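Local coordinates for carnitinyl-CoA dehydratase (Mycobacterium avium, PDB 3R0O), which probably interconverts carnitinyl-CoA and crotonobetainyl-CoA by removing or adding water, as a lyase of the crotonase (enoyl-CoA hydratase/isomerase) superfamily, at residues V156-I159 with V160-P164; E176-A180 with S181-R185; W96-A99 with G100-H104. All coordinates share one frame; numbering follows the deposited sequence.

Interaction 1 (V156-I159 with V160-P164); sequences VFRI and VEQLP
The flat carboxamide of Gln-162 reaches back one turn to Arg-158, its NE2 3.9 Å from Arg-158 CB, at the C-terminal end of helix 155-162 in this crotonase fold. Both ends of the amide are held: NE2 hydrogen-bonds to Leu-127 O, and OE1 to Lys-166 NZ of the third subunit. The Phe-157 ring packs edge-to-face with Trp-239. The guanidinium of Arg-158, carried off on an extended chain, forms a salt bridge with Glu-235, whereas the carboxylate of Glu-161 turns to Lys-238; Arg-158 NE and Glu-161 OE1 stay 5.9 Å apart and do not pair directly.

The helix illustrates how a last turn tightens. Glu-161 N donates to Arg-158 O at 3.0 Å, an i-to-i+3 bond. Ile-159 O receives two N-H groups, Leu-163 N at 3.0 Å in close alignment with the carbonyl (164° at the oxygen), and Gln-162 N at 3.1 Å from well above its plane. One turn earlier a methyl lies against a carbonyl, Val-160 CG2 being 3.3 Å from Phe-157 O. Beyond the doubly used oxygen, Leu-163 is the first residue to leave helical geometry.

The apolar part belongs to Ile-159 and Leu-163. With CG1 of Ile-159 swung opposite the backbone N (chi1 -162°), the isoleucine runs alongside the leucine, pointing the same way, and Ile-159 CD1 meets Leu-163 CD1 at 3.6 Å.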
ATOM      1  N   VAL A 156     -14.296   2.905   4.166  1.00 15.31           N
ATOM      2  CA  VAL A 156     -13.439   4.043   3.832  1.00 15.47           C
ATOM      3  C   VAL A 156     -11.973   3.762   4.183  1.00 15.60           C
ATOM      4  O   VAL A 156     -11.079   4.002   3.378  1.00 15.09           O
ATOM      5  CB  VAL A 156     -13.918   5.347   4.487  1.00 15.34           C
ATOM      6  CG1 VAL A 156     -12.944   6.480   4.177  1.00 16.53           C
ATOM      7  CG2 VAL A 156     -15.304   5.715   3.959  1.00 16.49           C
ATOM      8  N   PHE A 157     -11.716   3.258   5.381  1.00 14.77           N
ATOM      9  CA  PHE A 157     -10.329   3.054   5.741  1.00 15.30           C
ATOM     10  C   PHE A 157      -9.723   1.773   5.161  1.00 15.22           C
ATOM     11  O   PHE A 157      -8.499   1.671   5.049  1.00 14.44           O
ATOM     12  CB  PHE A 157     -10.079   3.214   7.262  1.00 15.84           C
ATOM     13  CG  PHE A 157     -10.777   2.195   8.131  1.00 15.09           C
ATOM     14  CD1 PHE A 157     -10.208   0.944   8.345  1.00 12.86           C
ATOM     15  CD2 PHE A 157     -11.967   2.525   8.788  1.00 14.85           C
ATOM     16  CE1 PHE A 157     -10.831   0.007   9.189  1.00 15.17           C
ATOM     17  CE2 PHE A 157     -12.610   1.607   9.637  1.00 13.91           C
ATOM     18  CZ  PHE A 157     -12.037   0.345   9.843  1.00 16.25           C
ATOM     19  N   ARG A 158     -10.562   0.800   4.790  1.00 14.63           N
ATOM     20  CA  ARG A 158     -10.017  -0.422   4.187  1.00 14.19           C
ATOM     21  C   ARG A 158      -9.771  -0.278   2.690  1.00 14.15           C
ATOM     22  O   ARG A 158      -8.762  -0.764   2.199  1.00 14.09           O
ATOM     23  CB  ARG A 158     -10.856  -1.663   4.511  1.00 14.27           C
ATOM     24  CG  ARG A 158     -10.765  -2.060   6.013  1.00 15.33           C
ATOM     25  CD  ARG A 158     -11.683  -3.242   6.371  1.00 13.36           C
ATOM     26  NE  ARG A 158     -11.367  -3.764   7.706  1.00 13.81           N
ATOM     27  CZ  ARG A 158     -12.148  -4.598   8.391  1.00 13.39           C
ATOM     28  NH1 ARG A 158     -13.327  -4.953   7.892  1.00 11.07           N
ATOM     29  NH2 ARG A 158     -11.767  -5.043   9.580  1.00 10.09           N
ATOM     30  N   ILE A 159     -10.664   0.402   1.968  1.00 13.77           N
ATOM     31  CA  ILE A 159     -10.431   0.614   0.537  1.00 13.42           C
ATOM     32  C   ILE A 159      -9.091   1.309   0.239  1.00 13.35           C
ATOM     33  O   ILE A 159      -8.429   0.915  -0.709  1.00 13.17           O
ATOM     34  CB  ILE A 159     -11.627   1.312  -0.200  1.00 13.90           C
ATOM     35  CG1 ILE A 159     -11.534   1.113  -1.725  1.00 14.06           C
ATOM     36  CG2 ILE A 159     -11.702   2.807   0.121  1.00 12.58           C
ATOM     37  CD1 ILE A 159     -11.799  -0.274  -2.216  1.00 13.42           C
ATOM     38  N   VAL A 160      -8.672   2.289   1.059  1.00 13.26           N
ATOM     39  CA  VAL A 160      -7.407   3.008   0.817  1.00 13.91           C
ATOM     40  C   VAL A 160      -6.182   2.100   1.005  1.00 15.10           C
ATOM     41  O   VAL A 160      -5.089   2.412   0.544  1.00 14.48           O
ATOM     42  CB  VAL A 160      -7.269   4.354   1.620  1.00 15.24           C
ATOM     43  CG1 VAL A 160      -8.335   5.373   1.207  1.00 14.10           C
ATOM     44  CG2 VAL A 160      -7.357   4.149   3.116  1.00 16.34           C
ATOM     45  N   GLU A 161      -6.392   0.962   1.665  1.00 15.10           N
ATOM     46  CA  GLU A 161      -5.329   0.015   1.871  1.00 16.70           C
ATOM     47  C   GLU A 161      -5.298  -1.048   0.793  1.00 16.42           C
ATOM     48  O   GLU A 161      -4.266  -1.686   0.604  1.00 17.62           O
ATOM     49  CB  GLU A 161      -5.528  -0.695   3.206  1.00 17.18           C
ATOM     50  CG  GLU A 161      -5.354   0.207   4.396  1.00 20.31           C
ATOM     51  CD  GLU A 161      -5.399  -0.572   5.683  1.00 25.63           C
ATOM     52  OE1 GLU A 161      -6.283  -1.456   5.790  1.00 27.45           O
ATOM     53  OE2 GLU A 161      -4.569  -0.284   6.585  1.00 26.27           O
ATOM     54  N   GLN A 162      -6.422  -1.249   0.104  1.00 15.02           N
ATOM     55  CA  GLN A 162      -6.563  -2.376  -0.802  1.00 13.93           C
ATOM     56  C   GLN A 162      -6.556  -1.985  -2.283  1.00 14.15           C
ATOM     57  O   GLN A 162      -6.489  -2.847  -3.156  1.00 13.64           O
ATOM     58  CB  GLN A 162      -7.803  -3.197  -0.410  1.00 13.96           C
ATOM     59  CG  GLN A 162      -7.629  -3.861   0.986  1.00 13.22           C
ATOM     60  CD  GLN A 162      -8.816  -4.687   1.397  1.00 16.32           C
ATOM     61  OE1 GLN A 162      -9.404  -5.398   0.573  1.00 15.88           O
ATOM     62  NE2 GLN A 162      -9.178  -4.614   2.680  1.00 11.74           N
ATOM     63  N   LEU A 163      -6.603  -0.676  -2.540  1.00 13.62           N
ATOM     64  CA  LEU A 163      -6.411  -0.102  -3.861  1.00 14.07           C
ATOM     65  C   LEU A 163      -5.286   0.917  -3.731  1.00 14.39           C
ATOM     66  O   LEU A 163      -5.014   1.389  -2.613  1.00 15.05           O
ATOM     67  CB  LEU A 163      -7.704   0.603  -4.345  1.00 14.38           C
ATOM     68  CG  LEU A 163      -8.880  -0.195  -4.947  1.00 14.23           C
ATOM     69  CD1 LEU A 163     -10.102   0.713  -5.247  1.00 13.16           C
ATOM     70  CD2 LEU A 163      -8.452  -0.939  -6.220  1.00 10.07           C
ATOM     71  N   PRO A 164      -4.604   1.254  -4.846  1.00 14.54           N
ATOM     72  CA  PRO A 164      -3.701   2.411  -4.753  1.00 14.96           C
ATOM     73  C   PRO A 164      -4.461   3.637  -4.209  1.00 15.11           C
ATOM     74  O   PRO A 164      -5.639   3.835  -4.552  1.00 14.94           O
ATOM     75  CB  PRO A 164      -3.292   2.656  -6.207  1.00 15.05           C
ATOM     76  CG  PRO A 164      -3.462   1.282  -6.875  1.00 14.76           C
ATOM     77  CD  PRO A 164      -4.680   0.711  -6.218  1.00 13.69           C
TER

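Interaction 2 (E176-A180 with S181-R185); sequences EPMTA and SDALR
Thr-179 and Asp-182 grip each other where strand 178-179 passes into helix 180-186. The hydroxyl OG1 of Thr-179 accepts the backbone N-H of Asp-182 at 3.1 Å, in a nearly straight bond (164° at the hydrogen). A chi1 of 65° makes this possible, because it sets OG1 between the threonine's own N and carbonyl carbon, facing the first turn of the helix. In return, the aspartate comes back toward Thr-179 through a water molecule, which donates to Asp-182 OD2 at 2.7 Å and accepts from Thr-179 N at 3.0 Å. The acidic group thus lies near the N-terminal end of the helix, where the helix dipole would be expected to favour its negative charge.

The regular helical bonds start at the same place: Ala-183 N donates to Thr-179 O at 2.9 Å, and Leu-184 N follows with Ala-180 O. Met-178 covers this turn from the strand. The Met-178 side chain slants across that of Asp-182, with Met-178 CG 3.7 Å from Asp-182 CB, and the sulfur SD lies 4.0 Å from Ala-183 CB.

Farther out, backbone hydrogen bonds with Phe-140 hold Met-178 in its small sheet. Leu-188 and Ile-189 cover Ala-183, and Val-192 of strand 191-193 receives Ala-180 and Leu-184. Read as a whole, the junction between the short strand 178-179 and the following helix is a threonine N-cap; the bond back from Asp-182 to Thr-179 N, direct in a capping box, is here made through water.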
ATOM      1  N   GLU A 176     -18.587   6.448  -7.100  1.00 18.74           N
ATOM      2  CA  GLU A 176     -18.794   5.728  -8.368  1.00 19.48           C
ATOM      3  C   GLU A 176     -18.337   4.257  -8.304  1.00 19.41           C
ATOM      4  O   GLU A 176     -17.381   3.935  -7.590  1.00 17.81           O
ATOM      5  CB  GLU A 176     -18.065   6.441  -9.508  1.00 20.10           C
ATOM      6  CG  GLU A 176     -18.811   7.644 -10.047  1.00 21.58           C
ATOM      7  CD  GLU A 176     -17.906   8.634 -10.761  1.00 24.25           C
ATOM      8  OE1 GLU A 176     -16.762   8.273 -11.161  1.00 27.24           O
ATOM      9  OE2 GLU A 176     -18.328   9.797 -10.898  1.00 23.26           O
ATOM     10  N   PRO A 177     -19.016   3.361  -9.061  1.00 19.54           N
ATOM     11  CA  PRO A 177     -18.661   1.931  -8.962  1.00 18.92           C
ATOM     12  C   PRO A 177     -17.351   1.560  -9.685  1.00 18.12           C
ATOM     13  O   PRO A 177     -16.851   2.333 -10.506  1.00 18.36           O
ATOM     14  CB  PRO A 177     -19.876   1.218  -9.598  1.00 19.19           C
ATOM     15  CG  PRO A 177     -20.430   2.210 -10.579  1.00 20.06           C
ATOM     16  CD  PRO A 177     -20.216   3.581  -9.903  1.00 20.48           C
ATOM     17  N   MET A 178     -16.798   0.399  -9.353  1.00 16.66           N
ATOM     18  CA  MET A 178     -15.643  -0.165 -10.075  1.00 16.14           C
ATOM     19  C   MET A 178     -16.067  -1.531 -10.634  1.00 15.91           C
ATOM     20  O   MET A 178     -16.650  -2.333  -9.898  1.00 16.02           O
ATOM     21  CB  MET A 178     -14.417  -0.332  -9.149  1.00 15.29           C
ATOM     22  CG  MET A 178     -13.226  -1.041  -9.839  1.00 13.74           C
ATOM     23  SD  MET A 178     -11.754  -1.074  -8.798  1.00 14.86           S
ATOM     24  CE  MET A 178     -11.246   0.661  -8.985  1.00 13.06           C
ATOM     25  N   THR A 179     -15.806  -1.803 -11.916  1.00 15.37           N
ATOM     26  CA  THR A 179     -16.163  -3.112 -12.465  1.00 15.41           C
ATOM     27  C   THR A 179     -15.282  -4.226 -11.889  1.00 15.78           C
ATOM     28  O   THR A 179     -14.156  -3.971 -11.400  1.00 15.49           O
ATOM     29  CB  THR A 179     -15.986  -3.158 -13.976  1.00 16.45           C
ATOM     30  OG1 THR A 179     -14.600  -3.000 -14.271  1.00 15.64           O
ATOM     31  CG2 THR A 179     -16.831  -2.059 -14.712  1.00 16.38           C
ATOM     32  N   ALA A 180     -15.769  -5.464 -11.962  1.00 16.34           N
ATOM     33  CA  ALA A 180     -14.972  -6.627 -11.528  1.00 16.42           C
ATOM     34  C   ALA A 180     -13.623  -6.681 -12.242  1.00 16.51           C
ATOM     35  O   ALA A 180     -12.587  -6.945 -11.620  1.00 16.80           O
ATOM     36  CB  ALA A 180     -15.739  -7.934 -11.770  1.00 16.15           C
ATOM     37  N   SER A 181     -13.653  -6.439 -13.549  1.00 17.52           N
ATOM     38  CA  SER A 181     -12.454  -6.432 -14.383  1.00 18.64           C
ATOM     39  C   SER A 181     -11.421  -5.398 -13.905  1.00 17.56           C
ATOM     40  O   SER A 181     -10.236  -5.705 -13.794  1.00 17.81           O
ATOM     41  CB  SER A 181     -12.845  -6.196 -15.849  1.00 19.53           C
ATOM     42  OG  SER A 181     -11.707  -5.844 -16.601  1.00 22.20           O
ATOM     43  N   ASP A 182     -11.866  -4.183 -13.593  1.00 17.85           N
ATOM     44  CA  ASP A 182     -10.949  -3.177 -13.047  1.00 17.12           C
ATOM     45  C   ASP A 182     -10.442  -3.554 -11.666  1.00 16.10           C
ATOM     46  O   ASP A 182      -9.249  -3.350 -11.349  1.00 15.70           O
ATOM     47  CB  ASP A 182     -11.578  -1.781 -13.031  1.00 17.98           C
ATOM     48  CG  ASP A 182     -11.520  -1.102 -14.395  1.00 20.93           C
ATOM     49  OD1 ASP A 182     -10.789  -1.583 -15.280  1.00 22.21           O
ATOM     50  OD2 ASP A 182     -12.203  -0.089 -14.585  1.00 23.32           O
ATOM     51  N   ALA A 183     -11.307  -4.147 -10.851  1.00 15.23           N
ATOM     52  CA  ALA A 183     -10.877  -4.573  -9.487  1.00 14.16           C
ATOM     53  C   ALA A 183      -9.769  -5.675  -9.528  1.00 14.15           C
ATOM     54  O   ALA A 183      -8.841  -5.682  -8.692  1.00 13.49           O
ATOM     55  CB  ALA A 183     -12.088  -5.044  -8.664  1.00 12.80           C
ATOM     56  N   LEU A 184      -9.892  -6.586 -10.500  1.00 14.26           N
ATOM     57  CA  LEU A 184      -8.927  -7.652 -10.748  1.00 14.84           C
ATOM     58  C   LEU A 184      -7.613  -7.027 -11.216  1.00 15.53           C
ATOM     59  O   LEU A 184      -6.539  -7.366 -10.708  1.00 14.90           O
ATOM     60  CB  LEU A 184      -9.450  -8.644 -11.822  1.00 14.75           C
ATOM     61  CG  LEU A 184      -8.551  -9.852 -12.141  1.00 15.25           C
ATOM     62  CD1 LEU A 184      -8.530 -10.825 -10.958  1.00 12.98           C
ATOM     63  CD2 LEU A 184      -8.943 -10.557 -13.462  1.00 14.40           C
ATOM     64  N   ARG A 185      -7.710  -6.092 -12.158  1.00 16.48           N
ATOM     65  CA  ARG A 185      -6.538  -5.392 -12.661  1.00 17.30           C
ATOM     66  C   ARG A 185      -5.747  -4.673 -11.546  1.00 16.32           C
ATOM     67  O   ARG A 185      -4.530  -4.650 -11.583  1.00 15.85           O
ATOM     68  CB  ARG A 185      -6.910  -4.399 -13.762  1.00 19.05           C
ATOM     69  CG  ARG A 185      -5.719  -3.579 -14.186  1.00 22.75           C
ATOM     70  CD  ARG A 185      -5.896  -2.969 -15.539  1.00 31.14           C
ATOM     71  NE  ARG A 185      -6.458  -1.621 -15.455  1.00 37.20           N
ATOM     72  CZ  ARG A 185      -5.863  -0.556 -14.898  1.00 37.80           C
ATOM     73  NH1 ARG A 185      -4.670  -0.630 -14.288  1.00 37.48           N
ATOM     74  NH2 ARG A 185      -6.502   0.602 -14.931  1.00 39.02           N
TER
HETATM   75  O   HOH W   1     -14.381   0.559 -13.199  1.00 12.76           O

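Interaction 3 (W96-A99 with G100-H104); sequences WGFA and GYVHH. With EDO (1,2-ethanediol), chain D.
Trp-96 and His-104 stack face to face at the neck of a tightly wound part of the loop between helix 79-83 and strand 110-114 of the crotonase fold. The imidazole lies over the five-membered ring of the indole, centroids 3.5 Å apart and planes at 13°, with His-104 CE1 over the middle of the Trp-96 ring system. His-104 CG is turned away from its own backbone N (chi1 -172°), which carries the imidazole across to the indole. Polar bonds at the imidazole's edge fix its rotation: ND1 donates to Gly-100 O at 2.8 Å, with the oxygen in the ring plane, and NE2 is hydrogen-bonded to Glu-52 of helix 41-56.

The inner part of the loop is wound from overlapping turns. Gly-97 O takes Gly-100 N, and Phe-98 O takes both Tyr-101 N, at 2.9 Å, and Val-102 N, at 3.3 Å. With left-handed helical phi and psi at both central residues, Ala-99 and Gly-100, residues 98-101 form a turn of the I' kind. His-103 N closes the neck with a bond of 2.9 Å to Trp-96 O. Phe-98 CB and Val-102 CG2 pack 4.0 Å apart.

Trp-96 and His-103 are partly exposed. Trp-96 is still held between His-104 and its outer ring partners, His-93 and His-90, whereas the His-103 ring, on the less enclosed side, leads away from 96-99 to stack on Trp-239. Separately, 1,2-ethanediol, probably from the crystallisation liquor, lies over one face of the buried Tyr-101, whose hydroxyl bonds to Ser-129: its C1 is 3.6 Å above the middle of the tyrosine ring, and its O1 donates to His-104 O at 2.9 Å.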
ATOM      1  N   TRP A  96     -19.125  -7.050  16.616  1.00 19.45           N
ATOM      2  CA  TRP A  96     -18.795  -7.679  15.334  1.00 18.45           C
ATOM      3  C   TRP A  96     -19.158  -6.791  14.152  1.00 18.40           C
ATOM      4  O   TRP A  96     -18.707  -7.027  13.033  1.00 18.55           O
ATOM      5  CB  TRP A  96     -19.445  -9.079  15.187  1.00 18.29           C
ATOM      6  CG  TRP A  96     -18.884 -10.104  16.159  1.00 18.85           C
ATOM      7  CD1 TRP A  96     -17.694 -10.016  16.848  1.00 16.32           C
ATOM      8  CD2 TRP A  96     -19.487 -11.347  16.565  1.00 17.74           C
ATOM      9  NE1 TRP A  96     -17.536 -11.107  17.657  1.00 17.04           N
ATOM     10  CE2 TRP A  96     -18.609 -11.946  17.504  1.00 19.22           C
ATOM     11  CE3 TRP A  96     -20.677 -12.005  16.230  1.00 19.30           C
ATOM     12  CZ2 TRP A  96     -18.876 -13.183  18.109  1.00 17.70           C
ATOM     13  CZ3 TRP A  96     -20.956 -13.238  16.835  1.00 19.74           C
ATOM     14  CH2 TRP A  96     -20.054 -13.816  17.761  1.00 20.32           C
ATOM     15  N   GLY A  97     -19.987  -5.775  14.389  1.00 18.73           N
ATOM     16  CA  GLY A  97     -20.368  -4.807  13.354  1.00 17.67           C
ATOM     17  C   GLY A  97     -21.320  -5.392  12.319  1.00 18.36           C
ATOM     18  O   GLY A  97     -21.978  -6.419  12.550  1.00 17.82           O
ATOM     19  N   PHE A  98     -21.349  -4.743  11.161  1.00 17.53           N
ATOM     20  CA  PHE A  98     -22.252  -5.059  10.059  1.00 17.40           C
ATOM     21  C   PHE A  98     -22.208  -6.542   9.638  1.00 17.37           C
ATOM     22  O   PHE A  98     -21.135  -7.137   9.527  1.00 16.21           O
ATOM     23  CB  PHE A  98     -21.930  -4.129   8.877  1.00 17.10           C
ATOM     24  CG  PHE A  98     -22.745  -4.387   7.650  1.00 17.32           C
ATOM     25  CD1 PHE A  98     -24.073  -3.950   7.571  1.00 16.19           C
ATOM     26  CD2 PHE A  98     -22.192  -5.041   6.566  1.00 15.36           C
ATOM     27  CE1 PHE A  98     -24.826  -4.196   6.446  1.00 16.74           C
ATOM     28  CE2 PHE A  98     -22.953  -5.275   5.428  1.00 18.18           C
ATOM     29  CZ  PHE A  98     -24.274  -4.852   5.379  1.00 17.46           C
ATOM     30  N   ALA A  99     -23.404  -7.101   9.422  1.00 16.66           N
ATOM     31  CA  ALA A  99     -23.649  -8.539   9.159  1.00 15.40           C
ATOM     32  C   ALA A  99     -22.993  -9.531  10.128  1.00 15.17           C
ATOM     33  O   ALA A  99     -22.933 -10.733   9.820  1.00 14.53           O
ATOM     34  CB  ALA A  99     -23.342  -8.906   7.691  1.00 14.64           C
ATOM     35  N   GLY A 100     -22.537  -9.042  11.295  1.00 14.91           N
ATOM     36  CA  GLY A 100     -21.809  -9.869  12.267  1.00 14.14           C
ATOM     37  C   GLY A 100     -20.482 -10.341  11.684  1.00 14.91           C
ATOM     38  O   GLY A 100     -19.900 -11.340  12.136  1.00 13.58           O
ATOM     39  N   TYR A 101     -19.992  -9.584  10.704  1.00 14.08           N
ATOM     40  CA  TYR A 101     -18.910 -10.045   9.825  1.00 14.45           C
ATOM     41  C   TYR A 101     -17.712  -9.088   9.794  1.00 13.81           C
ATOM     42  O   TYR A 101     -16.592  -9.530   9.885  1.00 14.89           O
ATOM     43  CB  TYR A 101     -19.462 -10.233   8.396  1.00 14.48           C
ATOM     44  CG  TYR A 101     -18.507 -10.931   7.434  1.00 15.29           C
ATOM     45  CD1 TYR A 101     -18.496 -12.311   7.331  1.00 14.76           C
ATOM     46  CD2 TYR A 101     -17.620 -10.208   6.643  1.00 14.64           C
ATOM     47  CE1 TYR A 101     -17.633 -12.978   6.463  1.00 16.72           C
ATOM     48  CE2 TYR A 101     -16.731 -10.873   5.760  1.00 15.84           C
ATOM     49  CZ  TYR A 101     -16.761 -12.258   5.686  1.00 15.68           C
ATOM     50  OH  TYR A 101     -15.925 -12.926   4.848  1.00 16.65           O
ATOM     51  N   VAL A 102     -17.932  -7.780   9.654  1.00 13.97           N
ATOM     52  CA  VAL A 102     -16.820  -6.885   9.294  1.00 12.70           C
ATOM     53  C   VAL A 102     -15.801  -6.622  10.411  1.00 13.16           C
ATOM     54  O   VAL A 102     -14.673  -6.269  10.129  1.00 13.11           O
ATOM     55  CB  VAL A 102     -17.290  -5.533   8.722  1.00 13.35           C
ATOM     56  CG1 VAL A 102     -18.103  -5.746   7.465  1.00 13.34           C
ATOM     57  CG2 VAL A 102     -18.053  -4.733   9.761  1.00  9.87           C
ATOM     58  N   HIS A 103     -16.189  -6.773  11.666  1.00 13.15           N
ATOM     59  CA  HIS A 103     -15.249  -6.533  12.762  1.00 14.13           C
ATOM     60  C   HIS A 103     -15.245  -7.792  13.620  1.00 14.13           C
ATOM     61  O   HIS A 103     -15.438  -7.754  14.830  1.00 13.27           O
ATOM     62  CB  HIS A 103     -15.656  -5.267  13.546  1.00 15.17           C
ATOM     63  CG  HIS A 103     -14.652  -4.804  14.570  1.00 17.93           C
ATOM     64  ND1 HIS A 103     -14.884  -3.727  15.393  1.00 23.96           N
ATOM     65  CD2 HIS A 103     -13.430  -5.276  14.920  1.00 21.56           C
ATOM     66  CE1 HIS A 103     -13.846  -3.545  16.195  1.00 23.89           C
ATOM     67  NE2 HIS A 103     -12.946  -4.466  15.920  1.00 21.25           N
ATOM     68  N   HIS A 104     -15.043  -8.920  12.945  1.00 14.33           N
ATOM     69  CA  HIS A 104     -15.183 -10.238  13.561  1.00 15.53           C
ATOM     70  C   HIS A 104     -14.025 -11.078  13.030  1.00 15.66           C
ATOM     71  O   HIS A 104     -14.201 -11.945  12.177  1.00 15.51           O
ATOM     72  CB  HIS A 104     -16.570 -10.824  13.208  1.00 14.73           C
ATOM     73  CG  HIS A 104     -16.919 -12.098  13.933  1.00 14.90           C
ATOM     74  ND1 HIS A 104     -18.184 -12.650  13.886  1.00 13.27           N
ATOM     75  CD2 HIS A 104     -16.185 -12.927  14.719  1.00 14.95           C
ATOM     76  CE1 HIS A 104     -18.220 -13.754  14.611  1.00 12.70           C
ATOM     77  NE2 HIS A 104     -17.017 -13.954  15.115  1.00 15.46           N
TER
HETATM   78  C1  EDO D 270     -14.759 -12.141   8.759  1.00 24.28           C
HETATM   79  O1  EDO D 270     -13.948 -13.026   9.539  1.00 18.79           O
HETATM   80  C2  EDO D 270     -13.890 -11.342   7.797  1.00 25.51           C
HETATM   81  O2  EDO D 270     -12.872 -12.197   7.248  1.00 30.18           O

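How the interactions relate
From the N terminus, interaction 3 comes first, winding part of the loop between helix 79-83 and strand 110-114; interaction 1 then finishes helix 155-162, and interaction 2 starts helix 180-186. Each is local and closes before the next opens, so none nests or crosses. The joins between them are lateral: Arg-158 NH1 of interaction 1 reaches Val-102 O of interaction 3 at 2.9 Å, a probable hydrogen bond, and Leu-163 CD1 packs 3.9 Å from Met-178 CE of interaction 2. Helix 155-162 and the residue after it therefore link the 96-104 loop to the strand-helix junction, although interactions 2 and 3 approach no closer than about 16 Å between nearest atoms. Interactions 1 and 2 also touch the second subunit.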